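Local coordinates for protein endoribonuclease MazF3 (PDB 5UCT) that acts as the toxin of a type II toxin-antitoxin system, cleaving mRNA and 23S rRNA at UUCCU sequences, at residues A[6-9]-A[10-14]; A[78-81]-A[82-86]. One frame throughout, in Å; residues are numbered along the deposited sequence.

Contact 1 of 2, residues A[6-9]-A[10-14]; sequences IAQL and DKARP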
loop_
_atom_site.group_PDB
_atom_site.type_symbol
_atom_site.label_atom_id
_atom_site.label_comp_id
_atom_site.label_asym_id
_atom_site.label_seq_id
_atom_site.Cartn_x
_atom_site.Cartn_y
_atom_site.Cartn_z
ATOM N N ILE A 6 15.012 -7.407 -5.168
ATOM C CA ILE A 6 14.739 -8.555 -4.311
ATOM C C ILE A 6 14.598 -8.040 -2.888
ATOM O O ILE A 6 15.381 -7.193 -2.444
ATOM C CB ILE A 6 15.857 -9.611 -4.420
ATOM C CG1 ILE A 6 15.971 -10.127 -5.854
ATOM C CG2 ILE A 6 15.603 -10.767 -3.463
ATOM C CD1 ILE A 6 17.065 -11.156 -6.058
ATOM N N ALA A 7 13.592 -8.531 -2.170
ATOM C CA ALA A 7 13.340 -8.069 -0.814
ATOM C C ALA A 7 13.091 -9.256 0.103
ATOM O O ALA A 7 12.640 -10.318 -0.335
ATOM C CB ALA A 7 12.147 -7.107 -0.757
ATOM N N GLN A 8 13.384 -9.057 1.387
ATOM C CA GLN A 8 13.172 -10.075 2.413
ATOM C C GLN A 8 11.816 -9.824 3.063
ATOM O O GLN A 8 11.700 -9.026 3.997
ATOM C CB GLN A 8 14.298 -10.053 3.441
ATOM C CG GLN A 8 14.224 -11.184 4.457
ATOM C CD GLN A 8 14.445 -12.541 3.823
ATOM O OE1 GLN A 8 15.236 -12.680 2.891
ATOM N NE2 GLN A 8 13.744 -13.552 4.323
ATOM N N LEU A 9 10.787 -10.501 2.559
ATOM C CA LEU A 9 9.472 -10.473 3.187
ATOM C C LEU A 9 9.385 -11.604 4.202
ATOM O O LEU A 9 10.264 -11.737 5.060
ATOM C CB LEU A 9 8.364 -10.592 2.137
ATOM C CG LEU A 9 7.942 -9.312 1.408
ATOM C CD1 LEU A 9 7.522 -8.252 2.409
ATOM C CD2 LEU A 9 9.038 -8.782 0.491
ATOM N N ASP A 10 8.335 -12.425 4.123
ATOM C CA ASP A 10 8.364 -13.691 4.848
ATOM C C ASP A 10 9.454 -14.596 4.294
ATOM O O ASP A 10 10.042 -15.394 5.034
ATOM C CB ASP A 10 7.000 -14.378 4.782
ATOM C CG ASP A 10 6.486 -14.526 3.363
ATOM O OD1 ASP A 10 7.125 -13.984 2.438
ATOM O OD2 ASP A 10 5.440 -15.182 3.175
ATOM N N LYS A 11 9.734 -14.483 2.998
ATOM C CA LYS A 11 10.910 -15.072 2.380
ATOM C C LYS A 11 11.321 -14.181 1.217
ATOM O O LYS A 11 10.634 -13.214 0.876
ATOM C CB LYS A 11 10.654 -16.516 1.932
ATOM C CG LYS A 11 9.291 -16.758 1.307
ATOM C CD LYS A 11 9.038 -18.249 1.142
ATOM C CE LYS A 11 7.662 -18.528 0.566
ATOM N NZ LYS A 11 7.379 -19.987 0.477
ATOM N N ALA A 12 12.464 -14.509 0.615
ATOM C CA ALA A 12 13.014 -13.688 -0.458
ATOM C C ALA A 12 12.105 -13.740 -1.680
ATOM O O ALA A 12 11.813 -14.823 -2.198
ATOM C CB ALA A 12 14.420 -14.158 -0.814
ATOM N N ARG A 13 11.661 -12.577 -2.137
ATOM C CA ARG A 13 10.748 -12.454 -3.261
ATOM C C ARG A 13 11.124 -11.228 -4.076
ATOM O O ARG A 13 11.737 -10.291 -3.552
ATOM C CB ARG A 13 9.289 -12.326 -2.796
ATOM C CG ARG A 13 8.803 -13.431 -1.873
ATOM C CD ARG A 13 7.468 -13.057 -1.259
ATOM N NE ARG A 13 7.010 -14.032 -0.274
ATOM C CZ ARG A 13 6.200 -15.047 -0.551
ATOM N NH1 ARG A 13 5.829 -15.882 0.410
ATOM N NH2 ARG A 13 5.756 -15.226 -1.788
ATOM N N PRO A 14 10.774 -11.204 -5.361
ATOM C CA PRO A 14 10.904 -9.965 -6.138
ATOM C C PRO A 14 9.758 -9.013 -5.824
ATOM O O PRO A 14 8.613 -9.431 -5.635
ATOM C CB PRO A 14 10.841 -10.447 -7.595
ATOM C CG PRO A 14 10.994 -11.949 -7.533
ATOM C CD PRO A 14 10.430 -12.353 -6.214
#
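Ala-7 and Arg-13 exchange two nearly straight backbone hydrogen bonds: Ala-7 N gives to Arg-13 O (2.9 Å) and Arg-13 N returns to Ala-7 O (3.1 Å). Ala-7 O also takes a CA-H...O contact from Ala-12 CA at 3.4 Å. Nearer the turn, Leu-9 N reaches Lys-11 O at 3.2 Å, from well above the carbonyl plane. Together these close the antiparallel hairpin of strands 3-8 and 12-17, part of the SH3-like sheet of PemK/MazF toxins, whose loop between the first two strands probably lies near the RNA-cleaving surface, as in other MazF toxins. The hairpin's outer edges are bonded too, Ile-6 to Gly-74 and Arg-75, Pro-14 to Ile-35. At the loop, Arg-13 grips the Asp-10 carboxylate side-on. NE meets the syn lone pair of OD1 at 2.7 Å, almost in the guanidinium plane, and NH1 meets OD2 at 2.9 Å, tilted 26° from that plane. Asp-10 CG lies between the backbone N and the carbonyl carbon (chi1 53°), which keeps OD1 close enough for a weak bond from Lys-11 N. Leu-9 CB lies at the guanidinium edge, 4.3 Å from Arg-13 CD; a sulfate ion sits near the Arg-13 side chain.

Contact 2 of 2, residues A[78-81]-A[82-86]; sequences GYLL and ASQEP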
loop_
_atom_site.group_PDB
_atom_site.type_symbol
_atom_site.label_atom_id
_atom_site.label_comp_id
_atom_site.label_asym_id
_atom_site.label_seq_id
_atom_site.Cartn_x
_atom_site.Cartn_y
_atom_site.Cartn_z
ATOM N N GLY A 78 16.066 -5.582 -12.339
ATOM C CA GLY A 78 15.133 -5.335 -13.412
ATOM C C GLY A 78 14.491 -3.972 -13.295
ATOM O O GLY A 78 14.984 -3.086 -12.589
ATOM N N TYR A 79 13.371 -3.822 -13.998
ATOM C CA TYR A 79 12.691 -2.544 -14.135
ATOM C C TYR A 79 11.271 -2.809 -14.609
ATOM O O TYR A 79 11.020 -3.773 -15.336
ATOM C CB TYR A 79 13.423 -1.638 -15.133
ATOM C CG TYR A 79 13.315 -0.160 -14.849
ATOM C CD1 TYR A 79 12.804 0.304 -13.647
ATOM C CD2 TYR A 79 13.726 0.775 -15.789
ATOM C CE1 TYR A 79 12.710 1.657 -13.388
ATOM C CE2 TYR A 79 13.634 2.129 -15.539
ATOM C CZ TYR A 79 13.124 2.564 -14.337
ATOM O OH TYR A 79 13.031 3.913 -14.082
ATOM N N LEU A 80 10.344 -1.954 -14.187
ATOM C CA LEU A 80 8.997 -1.960 -14.740
ATOM C C LEU A 80 8.969 -1.009 -15.927
ATOM O O LEU A 80 9.247 0.186 -15.776
ATOM C CB LEU A 80 7.954 -1.551 -13.699
ATOM C CG LEU A 80 6.503 -1.655 -14.183
ATOM C CD1 LEU A 80 6.039 -3.108 -14.216
ATOM C CD2 LEU A 80 5.562 -0.807 -13.338
ATOM N N LEU A 81 8.650 -1.541 -17.105
ATOM C CA LEU A 81 8.643 -0.730 -18.315
ATOM C C LEU A 81 7.649 0.415 -18.180
ATOM O O LEU A 81 6.579 0.265 -17.585
ATOM C CB LEU A 81 8.300 -1.591 -19.534
ATOM C CG LEU A 81 9.434 -2.352 -20.231
ATOM C CD1 LEU A 81 10.166 -3.291 -19.281
ATOM C CD2 LEU A 81 8.889 -3.123 -21.424
ATOM N N ALA A 82 8.020 1.576 -18.727
ATOM C CA ALA A 82 7.175 2.759 -18.617
ATOM C C ALA A 82 5.827 2.573 -19.299
ATOM O O ALA A 82 4.873 3.283 -18.962
ATOM C CB ALA A 82 7.895 3.974 -19.204
ATOM N N SER A 83 5.725 1.641 -20.249
ATOM C CA SER A 83 4.441 1.350 -20.873
ATOM C C SER A 83 3.487 0.638 -19.923
ATOM O O SER A 83 2.275 0.641 -20.164
ATOM C CB SER A 83 4.647 0.513 -22.137
ATOM O OG SER A 83 5.359 -0.678 -21.848
ATOM N N GLN A 84 4.002 0.029 -18.856
ATOM C CA GLN A 84 3.173 -0.632 -17.857
ATOM C C GLN A 84 2.700 0.308 -16.758
ATOM O O GLN A 84 1.858 -0.089 -15.944
ATOM C CB GLN A 84 3.937 -1.805 -17.230
ATOM C CG GLN A 84 4.266 -2.926 -18.203
ATOM C CD GLN A 84 5.206 -3.954 -17.608
ATOM O OE1 GLN A 84 6.385 -3.678 -17.388
ATOM N NE2 GLN A 84 4.687 -5.146 -17.340
ATOM N N GLU A 85 3.223 1.535 -16.717
ATOM C CA GLU A 85 2.825 2.479 -15.677
ATOM C C GLU A 85 1.328 2.776 -15.639
ATOM O O GLU A 85 0.775 2.843 -14.527
ATOM C CB GLU A 85 3.624 3.778 -15.833
ATOM C CG GLU A 85 5.091 3.646 -15.467
ATOM C CD GLU A 85 5.298 3.348 -13.995
ATOM O OE1 GLU A 85 4.470 3.793 -13.173
ATOM O OE2 GLU A 85 6.288 2.666 -13.657
ATOM N N PRO A 86 0.623 2.979 -16.762
ATOM C CA PRO A 86 -0.824 3.230 -16.652
ATOM C C PRO A 86 -1.583 2.096 -15.986
ATOM O O PRO A 86 -2.525 2.350 -15.225
ATOM C CB PRO A 86 -1.259 3.426 -18.113
ATOM C CG PRO A 86 -0.178 2.802 -18.924
ATOM C CD PRO A 86 1.075 3.065 -18.162
#
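Gln-84 OE1 is held by two N-H groups: Leu-81 N points a weak bond at it from 3.1 Å (134° at the hydrogen), and Asn-52 ND2 supplies the stronger one. Asn-52 ND2 also binds Tyr-79 O, so this one amide joins the end of the strand to the side chain of Gln-84, just ahead of helix 85-96. The CB of Gln-84 points toward 78-81. Its CG stands anti to the carbonyl carbon, beside the backbone N (chi1 -65°), and the chain is extended from there, which carries the amide back over Leu-80 and Leu-81. The returning backbone bond, Gln-84 N to Leu-81 O at 2.9 Å, approaches from 52° out of the carbonyl plane. Leu-81 is therefore bracketed by Gln-84: its N-H goes to the side chain and its carbonyl to the main chain.

Buried Leu-80 packs against the same Gln-84 amide. Of its two methyls, CD1 lies 3.6 Å from Gln-84 CD, while CD2 approaches Glu-85 OE2, also at 3.6 Å. The Leu-80 and Gln-84 side chains both rest on Val-48 of strand 45-48. The Glu-85 carboxylate, bent back at chi2, has a long, weak ion pair with Arg-2. At the surface, Leu-81 CB lies 3.9 Å from Ser-83 OG, and the Leu-81 side chain touches Val-51 and Asn-52. A second backbone bond, Glu-85 N to Ala-82 O at 3.3 Å, follows the first, so two successive type I turns, 81-84 and 82-85, lead the chain from strand 73-79 into the C-terminal helix 85-96 of the MazF fold.

Both contacts are local and lie at the surface, about 20 Å apart between centres and on opposite sides of the chain's centre, with nearest atoms about 7 Å apart. They nevertheless reach one sheet, since strand 3-8 of contact 1 is the neighbour of strand 73-79, which runs into contact 2. Contact 1 doubles the chain back within that sheet, through regular strand-to-strand bonds and an ion pair at the loop. Contact 2 takes the chain out of the sheet into a helix, using turn bonds, an amide that touches aliphatic carbons and a buried leucine. Charge dominates the side-chain chemistry of 6-14; at 78-86 the ion pair noted is long and weak.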